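Local atomic coordinates of lipoxygenase (Cyanothece sp., PDB entry 5EK8), a protein that probably adds both atoms of molecular oxygen to fatty-acid substrates as a 9R-lipoxygenase with a non-heme iron centre and a PLAT domain. Residues F277-Y282 against A350-E355; T429-T434 against Q500-I505; Q441-I446 against T518-K523; S496-P501 against K534-R539. One frame throughout, in Å; residues are numbered along the deposited sequence.

Overall arrangement
Contacts 1, 2 and 4 touch in turn past the helix that carries two iron ligands, with contact 3 to the side, its centre 17 Å from that of contact 2. The centres of contacts 1 and 2 are 13 Å apart, and Tyr282 OH is 3.0 Å from Ile505 N. Contacts 2 and 4, with centres 10 Å apart, share Gln500 and Pro501. Contact 3 joins contact 4 through Asp522 OD1, 2.7 Å from Tyr499 OH; both lie away from the metal sites. Asp353 (contact 1) and Val431 (contact 2) have side chains about 9 and 10 Å from that of the iron ligand His359. The Phe352 side chain is about 7 Å from the sodium ion.

Contact 1 of 4, residues F277-Y282 against A350-E355; sequences FIWDNY and ALFDGE
Phe277 and Trp279 reach across from the strand end and the turn after it to meet Ala350, Phe352 and Asp353 on segment 350-355 of helix 337-377. In the aromatic pair Trp279 brings the far end of its six-membered ring, CH2, to 3.5 Å from Phe352 CD2, with the two ring planes at 41°. Trp279 CZ3 lies in the plane of the Phe352 ring, at its edge. Apolar packing continues where Phe277 CE2 sits 3.9 Å from Ala350 CB. The polar neighbour is Asp353, whose side chain crosses that of Phe277 at about a right angle and sets OD1 3.3 Å from Phe277 CE1. With CG anti to the backbone N (chi1 176°), the carboxylate carbon is set beside Phe277 CE1, and OD1 accepts a hydrogen bond from Asn259 ND2. An alanine in place of Phe277 would probably open a gap beside Ala350 and leave the Asp353 carboxylate without its aromatic neighbour. Helix 337-377 is the long lipoxygenase helix that carries the iron ligands His359 and His364, and Glu355 hydrogen-bonds His359 ND1; the contact packs the loop after strand 272-277 against this iron-bearing helix.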
# COMPACT_ATOMS: atom_id res chain seq x y z
N PHE A 277 -4.20 -23.32 -4.68
CA PHE A 277 -4.14 -22.72 -3.37
C PHE A 277 -4.03 -23.82 -2.32
O PHE A 277 -4.98 -24.55 -2.06
CB PHE A 277 -5.36 -21.83 -3.12
CG PHE A 277 -5.43 -20.64 -4.03
CD1 PHE A 277 -4.44 -19.67 -4.01
CD2 PHE A 277 -6.49 -20.49 -4.91
CE1 PHE A 277 -4.50 -18.58 -4.84
CE2 PHE A 277 -6.56 -19.40 -5.76
CZ PHE A 277 -5.56 -18.44 -5.72
N ILE A 278 -2.84 -23.93 -1.73
CA ILE A 278 -2.55 -24.93 -0.71
C ILE A 278 -2.10 -24.27 0.59
O ILE A 278 -1.20 -23.43 0.59
CB ILE A 278 -1.46 -25.93 -1.18
CG1 ILE A 278 -2.04 -26.91 -2.21
CG2 ILE A 278 -0.90 -26.70 -0.01
CD1 ILE A 278 -1.86 -26.48 -3.64
N TRP A 279 -2.73 -24.67 1.69
CA TRP A 279 -2.55 -23.98 2.96
C TRP A 279 -1.86 -24.86 4.00
O TRP A 279 -1.91 -24.57 5.20
CB TRP A 279 -3.90 -23.50 3.49
CG TRP A 279 -4.74 -22.83 2.44
CD1 TRP A 279 -5.60 -23.44 1.57
CD2 TRP A 279 -4.77 -21.44 2.13
NE1 TRP A 279 -6.18 -22.50 0.75
CE2 TRP A 279 -5.68 -21.27 1.07
CE3 TRP A 279 -4.12 -20.31 2.65
CZ2 TRP A 279 -5.96 -20.02 0.52
CZ3 TRP A 279 -4.40 -19.07 2.10
CH2 TRP A 279 -5.31 -18.93 1.05
N ASP A 280 -1.22 -25.93 3.54
CA ASP A 280 -0.55 -26.87 4.45
C ASP A 280 0.47 -26.19 5.36
O ASP A 280 0.78 -26.68 6.45
CB ASP A 280 0.13 -27.99 3.66
CG ASP A 280 -0.85 -28.84 2.88
OD1 ASP A 280 -0.44 -29.45 1.87
OD2 ASP A 280 -2.03 -28.89 3.29
N ASN A 281 0.97 -25.04 4.91
CA ASN A 281 1.98 -24.27 5.63
C ASN A 281 1.46 -23.43 6.79
O ASN A 281 2.25 -22.89 7.57
CB ASN A 281 2.70 -23.35 4.64
CG ASN A 281 4.19 -23.54 4.65
OD1 ASN A 281 4.70 -24.64 4.93
ND2 ASN A 281 4.92 -22.48 4.35
N TYR A 282 0.14 -23.30 6.91
CA TYR A 282 -0.43 -22.27 7.77
C TYR A 282 -1.37 -22.79 8.85
O TYR A 282 -2.01 -23.84 8.71
CB TYR A 282 -1.15 -21.23 6.91
CG TYR A 282 -0.30 -20.81 5.74
CD1 TYR A 282 0.83 -20.03 5.93
CD2 TYR A 282 -0.61 -21.22 4.45
CE1 TYR A 282 1.63 -19.65 4.87
CE2 TYR A 282 0.19 -20.83 3.37
CZ TYR A 282 1.30 -20.05 3.59
OH TYR A 282 2.10 -19.67 2.53
N ALA A 350 -9.49 -17.75 -3.20
CA ALA A 350 -8.89 -16.75 -4.07
C ALA A 350 -9.06 -15.35 -3.49
O ALA A 350 -8.23 -14.47 -3.74
CB ALA A 350 -9.50 -16.82 -5.46
N LEU A 351 -10.11 -15.15 -2.72
CA LEU A 351 -10.37 -13.83 -2.15
C LEU A 351 -9.48 -13.59 -0.94
O LEU A 351 -8.89 -12.52 -0.80
CB LEU A 351 -11.84 -13.67 -1.75
CG LEU A 351 -12.23 -12.24 -1.34
CD1 LEU A 351 -12.44 -11.39 -2.56
CD2 LEU A 351 -13.46 -12.22 -0.45
N PHE A 352 -9.37 -14.59 -0.07
CA PHE A 352 -8.48 -14.47 1.07
C PHE A 352 -7.02 -14.35 0.61
O PHE A 352 -6.28 -13.49 1.11
CB PHE A 352 -8.63 -15.64 2.04
CG PHE A 352 -7.64 -15.61 3.17
CD1 PHE A 352 -7.69 -14.61 4.12
CD2 PHE A 352 -6.66 -16.58 3.27
CE1 PHE A 352 -6.78 -14.57 5.16
CE2 PHE A 352 -5.74 -16.55 4.30
CZ PHE A 352 -5.80 -15.54 5.25
N ASP A 353 -6.62 -15.20 -0.33
CA ASP A 353 -5.27 -15.12 -0.88
C ASP A 353 -5.05 -13.75 -1.52
O ASP A 353 -3.98 -13.15 -1.37
CB ASP A 353 -5.03 -16.21 -1.91
CG ASP A 353 -3.68 -16.09 -2.59
OD1 ASP A 353 -3.62 -15.60 -3.73
OD2 ASP A 353 -2.68 -16.48 -1.97
N GLY A 354 -6.06 -13.28 -2.23
CA GLY A 354 -6.01 -12.00 -2.90
C GLY A 354 -5.81 -10.85 -1.94
O GLY A 354 -5.05 -9.93 -2.22
N GLU A 355 -6.49 -10.90 -0.80
CA GLU A 355 -6.34 -9.83 0.19
C GLU A 355 -5.01 -9.89 0.91
O GLU A 355 -4.35 -8.87 1.08
CB GLU A 355 -7.48 -9.87 1.21
CG GLU A 355 -8.82 -9.40 0.67
CD GLU A 355 -8.88 -7.89 0.44
OE1 GLU A 355 -9.99 -7.33 0.56
OE2 GLU A 355 -7.84 -7.27 0.15

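Contact 2 of 4, residues T429-T434 against Q500-I505; sequences TEVVAT and QPIEGI
Ala433 and Gln500 bring their CA atoms to 5.6 Å, and Glu430 and Glu503 follow at a wider spacing, as the end of helix 421-432 runs beside an irregular stretch that is tied to it by a weak bond from Gln500 N to Ala433 O. Near that bond Ala433 CB rests 4.1 Å from Gln500 CB. The apolar centre of the contact is the tip of Ile502: its CD1 lies 3.7 Å from Thr434 CG2, with Val431 CG1 a little further off and the carbonyl oxygen of Glu430 beside it. Thr434 holds that methyl anti to its carbonyl carbon, beside the backbone N, while OG1, between the backbone N and the carbonyl carbon (chi1 77°), donates to Val431 O at 2.8 Å. The same carbonyl oxygen accepts Thr434 N, so two donors from one residue close the helix end. At the other end of the contact Glu430 extends its chain beyond CG and crosses the side chain of Glu503 at about a right angle, Glu430 CG lying 4.1 Å from Glu503 CG. Gly504 has backbone angles at which a CB would press on the preceding carbonyl oxygen, and a side chain there would run into Glu430 OE1. The polar end of Glu430 finds its partner in Gln426, which hydrogen-bonds OE2. Burial, together with the neighbouring carboxylate and carbonyl oxygen of Glu503, would probably raise the proton affinity of Glu430, an effect the hydrogen bond from Gln426 is likely to moderate.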
# COMPACT_ATOMS: atom_id res chain seq x y z
N THR A 429 5.03 -12.39 5.23
CA THR A 429 6.48 -12.46 5.34
C THR A 429 7.07 -13.36 4.26
O THR A 429 8.08 -13.01 3.63
CB THR A 429 6.95 -12.96 6.73
OG1 THR A 429 6.36 -14.24 7.01
CG2 THR A 429 6.55 -11.97 7.82
N GLU A 430 6.43 -14.51 4.05
CA GLU A 430 6.82 -15.42 2.97
C GLU A 430 6.96 -14.71 1.64
O GLU A 430 8.04 -14.72 1.03
CB GLU A 430 5.83 -16.58 2.83
CG GLU A 430 6.15 -17.79 3.69
CD GLU A 430 5.05 -18.84 3.67
OE1 GLU A 430 4.14 -18.73 2.83
OE2 GLU A 430 5.09 -19.77 4.50
N VAL A 431 5.89 -14.08 1.16
CA VAL A 431 5.98 -13.50 -0.19
C VAL A 431 6.82 -12.21 -0.25
O VAL A 431 7.50 -11.97 -1.25
CB VAL A 431 4.60 -13.23 -0.80
CG1 VAL A 431 3.91 -14.54 -1.12
CG2 VAL A 431 3.74 -12.39 0.14
N VAL A 432 6.80 -11.41 0.81
CA VAL A 432 7.54 -10.14 0.78
C VAL A 432 9.04 -10.41 0.84
O VAL A 432 9.85 -9.63 0.34
CB VAL A 432 7.10 -9.18 1.93
CG1 VAL A 432 7.99 -7.95 1.99
CG2 VAL A 432 5.64 -8.75 1.74
N ALA A 433 9.42 -11.55 1.41
CA ALA A 433 10.83 -11.94 1.43
C ALA A 433 11.38 -12.28 0.04
O ALA A 433 12.56 -12.59 -0.09
CB ALA A 433 11.03 -13.12 2.37
N THR A 434 10.53 -12.21 -0.99
CA THR A 434 10.96 -12.54 -2.35
C THR A 434 10.73 -11.42 -3.36
O THR A 434 11.13 -11.54 -4.53
CB THR A 434 10.22 -13.79 -2.87
OG1 THR A 434 8.89 -13.43 -3.26
CG2 THR A 434 10.17 -14.87 -1.81
N GLN A 500 14.52 -15.02 1.15
CA GLN A 500 14.15 -16.40 1.41
C GLN A 500 13.38 -16.92 0.21
O GLN A 500 12.28 -16.46 -0.05
CB GLN A 500 13.31 -16.51 2.68
CG GLN A 500 12.77 -17.91 2.97
CD GLN A 500 11.73 -17.91 4.08
OE1 GLN A 500 10.64 -17.34 3.92
NE2 GLN A 500 12.05 -18.53 5.20
N PRO A 501 13.97 -17.87 -0.54
CA PRO A 501 13.34 -18.43 -1.73
C PRO A 501 11.92 -18.87 -1.43
O PRO A 501 11.67 -19.39 -0.34
CB PRO A 501 14.23 -19.62 -2.07
CG PRO A 501 15.58 -19.19 -1.61
CD PRO A 501 15.32 -18.41 -0.34
N ILE A 502 11.01 -18.63 -2.38
CA ILE A 502 9.58 -18.76 -2.14
C ILE A 502 9.20 -20.11 -1.54
O ILE A 502 9.77 -21.15 -1.88
CB ILE A 502 8.77 -18.51 -3.44
CG1 ILE A 502 7.31 -18.18 -3.10
CG2 ILE A 502 8.86 -19.69 -4.40
CD1 ILE A 502 7.16 -17.05 -2.12
N GLU A 503 8.25 -20.07 -0.62
CA GLU A 503 7.68 -21.26 -0.02
C GLU A 503 6.24 -20.96 0.39
O GLU A 503 5.84 -19.79 0.46
CB GLU A 503 8.50 -21.72 1.19
CG GLU A 503 8.71 -20.66 2.27
CD GLU A 503 9.56 -21.17 3.43
OE1 GLU A 503 8.99 -21.44 4.51
OE2 GLU A 503 10.79 -21.29 3.26
N GLY A 504 5.46 -22.00 0.63
CA GLY A 504 4.08 -21.83 1.02
C GLY A 504 3.13 -21.88 -0.16
O GLY A 504 3.34 -22.63 -1.12
N ILE A 505 2.09 -21.05 -0.10
CA ILE A 505 0.99 -21.11 -1.06
C ILE A 505 1.40 -20.67 -2.48
O ILE A 505 0.81 -21.11 -3.46
CB ILE A 505 -0.21 -20.24 -0.58
CG1 ILE A 505 -1.44 -20.50 -1.46
CG2 ILE A 505 0.15 -18.75 -0.53
CD1 ILE A 505 -2.69 -19.88 -0.92

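Contact 3 of 4, residues Q441-I446 against T518-K523; sequences QPRQPI and TGELDK
Arg443 meets Glu520 because its side chain folds back: CG lies between the backbone N and the carbonyl carbon (chi1 67°), and a second bend at chi3 (66°) turns NE toward the carboxylate. Glu520, by contrast, is extended beyond CG, which carries its carboxylate to the arginine. The result is a side-on, bidentate salt bridge, with Arg443 NE 2.6 Å from Glu520 OE2 and Arg443 NH2 2.7 Å from Glu520 OE1. OE2 lies in the guanidinium plane and is met by NE on its syn side, though NE is tilted well out of the carboxylate plane, while NH2 uses the syn lone pair of OE1; the two flat groups are turned 36° from each other. The backbone N of Arg443 adds a third bond, 2.9 Å to Glu520 OE2 on its anti side, so a single oxygen is gripped by two nitrogens of one residue. The remaining guanidinium nitrogen, NH1, bonds Pro260 O. In the fold this joins the loop between helices 421-432 and 451-473 to the loop that follows strand 513-515, away from the metal sites. Next to it, Gln441 N donates to Gly519 O at 2.8 Å, and Lys523 NZ, 2.7 Å from the same oxygen, arrives from the opposite face of that carbonyl. Lys523 NZ also bonds Leu521 O, in its carbonyl plane, which curls the lysine over its own loop. Gly519 lets Gln441 CG come to 3.6 Å from its CA, where a side chain would collide.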
# COMPACT_ATOMS: atom_id res chain seq x y z
N GLN A 441 8.59 -7.58 -14.82
CA GLN A 441 7.72 -7.12 -15.90
C GLN A 441 6.36 -7.82 -15.81
O GLN A 441 6.28 -8.97 -15.37
CB GLN A 441 8.37 -7.36 -17.26
CG GLN A 441 8.71 -8.81 -17.53
CD GLN A 441 9.39 -9.01 -18.87
OE1 GLN A 441 9.54 -8.06 -19.65
NE2 GLN A 441 9.80 -10.24 -19.15
N PRO A 442 5.28 -7.12 -16.22
CA PRO A 442 3.93 -7.68 -16.12
C PRO A 442 3.73 -8.93 -16.97
O PRO A 442 4.39 -9.09 -18.01
CB PRO A 442 3.04 -6.54 -16.63
CG PRO A 442 3.86 -5.31 -16.47
CD PRO A 442 5.27 -5.74 -16.72
N ARG A 443 2.84 -9.81 -16.53
CA ARG A 443 2.50 -11.03 -17.25
C ARG A 443 2.00 -10.74 -18.67
O ARG A 443 1.56 -9.63 -18.96
CB ARG A 443 1.43 -11.82 -16.49
CG ARG A 443 0.08 -11.11 -16.42
CD ARG A 443 -0.78 -11.63 -15.27
NE ARG A 443 -0.21 -11.30 -13.97
CZ ARG A 443 -0.79 -11.59 -12.80
NH1 ARG A 443 -1.96 -12.21 -12.78
NH2 ARG A 443 -0.20 -11.25 -11.66
N GLN A 444 2.08 -11.73 -19.54
CA GLN A 444 1.56 -11.59 -20.90
C GLN A 444 0.17 -12.22 -21.03
O GLN A 444 -0.16 -13.16 -20.31
CB GLN A 444 2.53 -12.22 -21.91
CG GLN A 444 3.84 -11.47 -22.03
CD GLN A 444 3.65 -10.01 -22.40
OE1 GLN A 444 2.77 -9.67 -23.18
NE2 GLN A 444 4.47 -9.14 -21.82
N PRO A 445 -0.66 -11.69 -21.95
CA PRO A 445 -2.03 -12.16 -22.12
C PRO A 445 -2.13 -13.60 -22.60
O PRO A 445 -1.59 -13.93 -23.66
CB PRO A 445 -2.60 -11.21 -23.19
CG PRO A 445 -1.73 -10.00 -23.13
CD PRO A 445 -0.37 -10.53 -22.81
N ILE A 446 -2.79 -14.45 -21.82
CA ILE A 446 -3.08 -15.81 -22.24
C ILE A 446 -4.01 -15.82 -23.45
O ILE A 446 -3.81 -16.58 -24.39
CB ILE A 446 -3.73 -16.63 -21.11
CG1 ILE A 446 -2.89 -16.56 -19.83
CG2 ILE A 446 -3.92 -18.08 -21.55
CD1 ILE A 446 -3.40 -17.47 -18.74
N THR A 518 6.89 -15.73 -16.34
CA THR A 518 7.82 -15.61 -15.22
C THR A 518 8.30 -14.19 -14.95
O THR A 518 9.10 -13.97 -14.04
CB THR A 518 9.05 -16.52 -15.41
OG1 THR A 518 9.56 -16.35 -16.74
CG2 THR A 518 8.69 -17.98 -15.19
N GLY A 519 7.82 -13.24 -15.75
CA GLY A 519 8.27 -11.86 -15.65
C GLY A 519 8.02 -11.18 -14.31
O GLY A 519 8.76 -10.28 -13.93
N GLU A 520 6.96 -11.58 -13.61
CA GLU A 520 6.63 -10.98 -12.33
C GLU A 520 7.31 -11.73 -11.19
O GLU A 520 7.43 -11.22 -10.07
CB GLU A 520 5.12 -10.97 -12.10
CG GLU A 520 4.28 -10.28 -13.17
CD GLU A 520 2.79 -10.36 -12.87
OE1 GLU A 520 2.43 -10.78 -11.75
OE2 GLU A 520 1.98 -9.99 -13.76
N LEU A 521 7.76 -12.94 -11.50
CA LEU A 521 8.26 -13.85 -10.48
C LEU A 521 9.67 -13.52 -10.01
O LEU A 521 10.42 -12.80 -10.67
CB LEU A 521 8.23 -15.28 -11.01
CG LEU A 521 6.83 -15.81 -11.32
CD1 LEU A 521 6.94 -17.22 -11.83
CD2 LEU A 521 5.94 -15.75 -10.09
N ASP A 522 10.01 -14.07 -8.85
CA ASP A 522 11.33 -13.94 -8.28
C ASP A 522 12.37 -14.57 -9.20
O ASP A 522 12.18 -15.68 -9.69
CB ASP A 522 11.36 -14.60 -6.90
CG ASP A 522 12.74 -14.62 -6.30
OD1 ASP A 522 12.99 -15.48 -5.42
OD2 ASP A 522 13.58 -13.77 -6.67
N LYS A 523 13.46 -13.85 -9.46
CA LYS A 523 14.59 -14.40 -10.20
C LYS A 523 15.72 -14.78 -9.25
O LYS A 523 16.57 -13.94 -8.93
CB LYS A 523 15.11 -13.41 -11.25
CG LYS A 523 14.18 -13.16 -12.41
CD LYS A 523 13.16 -12.09 -12.09
CE LYS A 523 12.16 -11.93 -13.22
NZ LYS A 523 11.01 -11.13 -12.79

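Contact 4 of 4, residues S496-P501 against K534-R539; sequences SMPYQP and KTKVIR
Lys536 coils back over Ser496, bent at chi2, chi3 and chi4 alike, until NZ lies 3.0 Å from Ser496 O. It comes from above the carbonyl plane, 47° out of it, and its ammonium also bonds Val493 O in helix 482-495. Ser496 itself turns its hydroxyl to Val493 O as well, receives a weak bond from Ile538 N, and lays CB 3.4 Å from Ile538 CG1. The two segments, their touching parts (496 to 499 and 534 to 538) running 114° apart, come together here in a single beta bridge, Pro498 with Lys536, where an irregular segment just beyond a helix meets the residue just after strand 534-535. Val537 N bonds Met497 O at 3.0 Å, and Tyr499 N bonds Thr535 O. Pro498 CB also touches Lys534 CD at 4.0 Å. Tyr499 packs CB against Thr535 CG2, 4.0 Å away, and against Val537 CB, while its hydroxyl goes on to Asp522 OD1. A methionine in place of Lys536 would probably leave the carbonyls of Ser496 and Val493 without their charged donor. Val537 CG1 packs against Met497 CB, at 4.0 Å.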
# COMPACT_ATOMS: atom_id res chain seq x y z
N SER A 496 15.53 -3.96 3.92
CA SER A 496 14.60 -4.93 3.36
C SER A 496 14.64 -6.21 4.18
O SER A 496 15.44 -6.32 5.11
CB SER A 496 14.95 -5.21 1.90
OG SER A 496 16.23 -5.80 1.77
N MET A 497 13.77 -7.15 3.86
CA MET A 497 13.79 -8.44 4.54
C MET A 497 15.01 -9.24 4.11
O MET A 497 15.56 -9.00 3.03
CB MET A 497 12.52 -9.24 4.24
CG MET A 497 11.23 -8.59 4.69
SD MET A 497 9.81 -9.70 4.51
CE MET A 497 10.01 -10.77 5.93
N PRO A 498 15.44 -10.18 4.95
CA PRO A 498 16.40 -11.15 4.45
C PRO A 498 15.73 -12.03 3.39
O PRO A 498 14.64 -12.54 3.63
CB PRO A 498 16.78 -11.96 5.70
CG PRO A 498 15.71 -11.67 6.70
CD PRO A 498 15.24 -10.28 6.40
N TYR A 499 16.38 -12.19 2.24
CA TYR A 499 15.85 -13.02 1.16
C TYR A 499 15.65 -14.47 1.57
O TYR A 499 16.49 -15.07 2.25
CB TYR A 499 16.76 -12.95 -0.06
CG TYR A 499 16.34 -13.87 -1.19
CD1 TYR A 499 15.14 -13.68 -1.88
CD2 TYR A 499 17.15 -14.93 -1.59
CE1 TYR A 499 14.76 -14.53 -2.92
CE2 TYR A 499 16.78 -15.78 -2.62
CZ TYR A 499 15.60 -15.57 -3.29
OH TYR A 499 15.26 -16.43 -4.31
N GLN A 500 14.52 -15.02 1.15
CA GLN A 500 14.15 -16.40 1.41
C GLN A 500 13.38 -16.92 0.21
O GLN A 500 12.28 -16.46 -0.05
CB GLN A 500 13.31 -16.51 2.68
CG GLN A 500 12.77 -17.91 2.97
CD GLN A 500 11.73 -17.91 4.08
OE1 GLN A 500 10.64 -17.34 3.92
NE2 GLN A 500 12.05 -18.53 5.20
N PRO A 501 13.97 -17.87 -0.54
CA PRO A 501 13.34 -18.43 -1.73
C PRO A 501 11.92 -18.87 -1.43
O PRO A 501 11.67 -19.39 -0.34
CB PRO A 501 14.23 -19.62 -2.07
CG PRO A 501 15.58 -19.19 -1.61
CD PRO A 501 15.32 -18.41 -0.34
N LYS A 534 23.26 -11.45 6.14
CA LYS A 534 22.18 -12.14 5.45
C LYS A 534 22.02 -11.60 4.04
O LYS A 534 22.23 -10.42 3.79
CB LYS A 534 20.86 -12.01 6.22
CG LYS A 534 20.82 -12.71 7.57
CD LYS A 534 19.74 -12.09 8.45
CE LYS A 534 19.55 -12.85 9.76
NZ LYS A 534 18.76 -14.09 9.56
N THR A 535 21.65 -12.47 3.11
CA THR A 535 21.29 -12.04 1.77
C THR A 535 19.97 -11.28 1.79
O THR A 535 18.97 -11.77 2.31
CB THR A 535 21.18 -13.23 0.81
OG1 THR A 535 22.46 -13.88 0.72
CG2 THR A 535 20.74 -12.77 -0.56
N LYS A 536 19.98 -10.07 1.25
CA LYS A 536 18.80 -9.21 1.31
C LYS A 536 17.92 -9.32 0.07
O LYS A 536 18.41 -9.53 -1.04
CB LYS A 536 19.23 -7.76 1.53
CG LYS A 536 20.16 -7.57 2.73
CD LYS A 536 19.60 -8.24 3.99
CE LYS A 536 18.27 -7.63 4.42
NZ LYS A 536 18.39 -6.20 4.79
N VAL A 537 16.61 -9.18 0.26
CA VAL A 537 15.64 -9.38 -0.81
C VAL A 537 15.72 -8.28 -1.87
O VAL A 537 15.62 -8.57 -3.07
CB VAL A 537 14.19 -9.49 -0.25
CG1 VAL A 537 13.83 -8.27 0.58
CG2 VAL A 537 13.19 -9.67 -1.38
N ILE A 538 15.91 -7.03 -1.47
CA ILE A 538 16.01 -5.95 -2.44
C ILE A 538 17.43 -5.81 -2.99
O ILE A 538 18.39 -5.68 -2.23
CB ILE A 538 15.56 -4.59 -1.85
CG1 ILE A 538 14.10 -4.65 -1.39
CG2 ILE A 538 15.70 -3.49 -2.89
CD1 ILE A 538 13.14 -5.00 -2.48
N ARG A 539 17.55 -5.84 -4.31
CA ARG A 539 18.83 -5.65 -4.98
C ARG A 539 19.20 -4.17 -5.04
O ARG A 539 18.32 -3.31 -5.22
CB ARG A 539 18.78 -6.25 -6.38
CG ARG A 539 18.57 -7.76 -6.38
CD ARG A 539 18.56 -8.32 -7.79
NE ARG A 539 18.42 -9.77 -7.81
CZ ARG A 539 17.26 -10.41 -7.84
NH1 ARG A 539 16.12 -9.72 -7.84
NH2 ARG A 539 17.23 -11.74 -7.85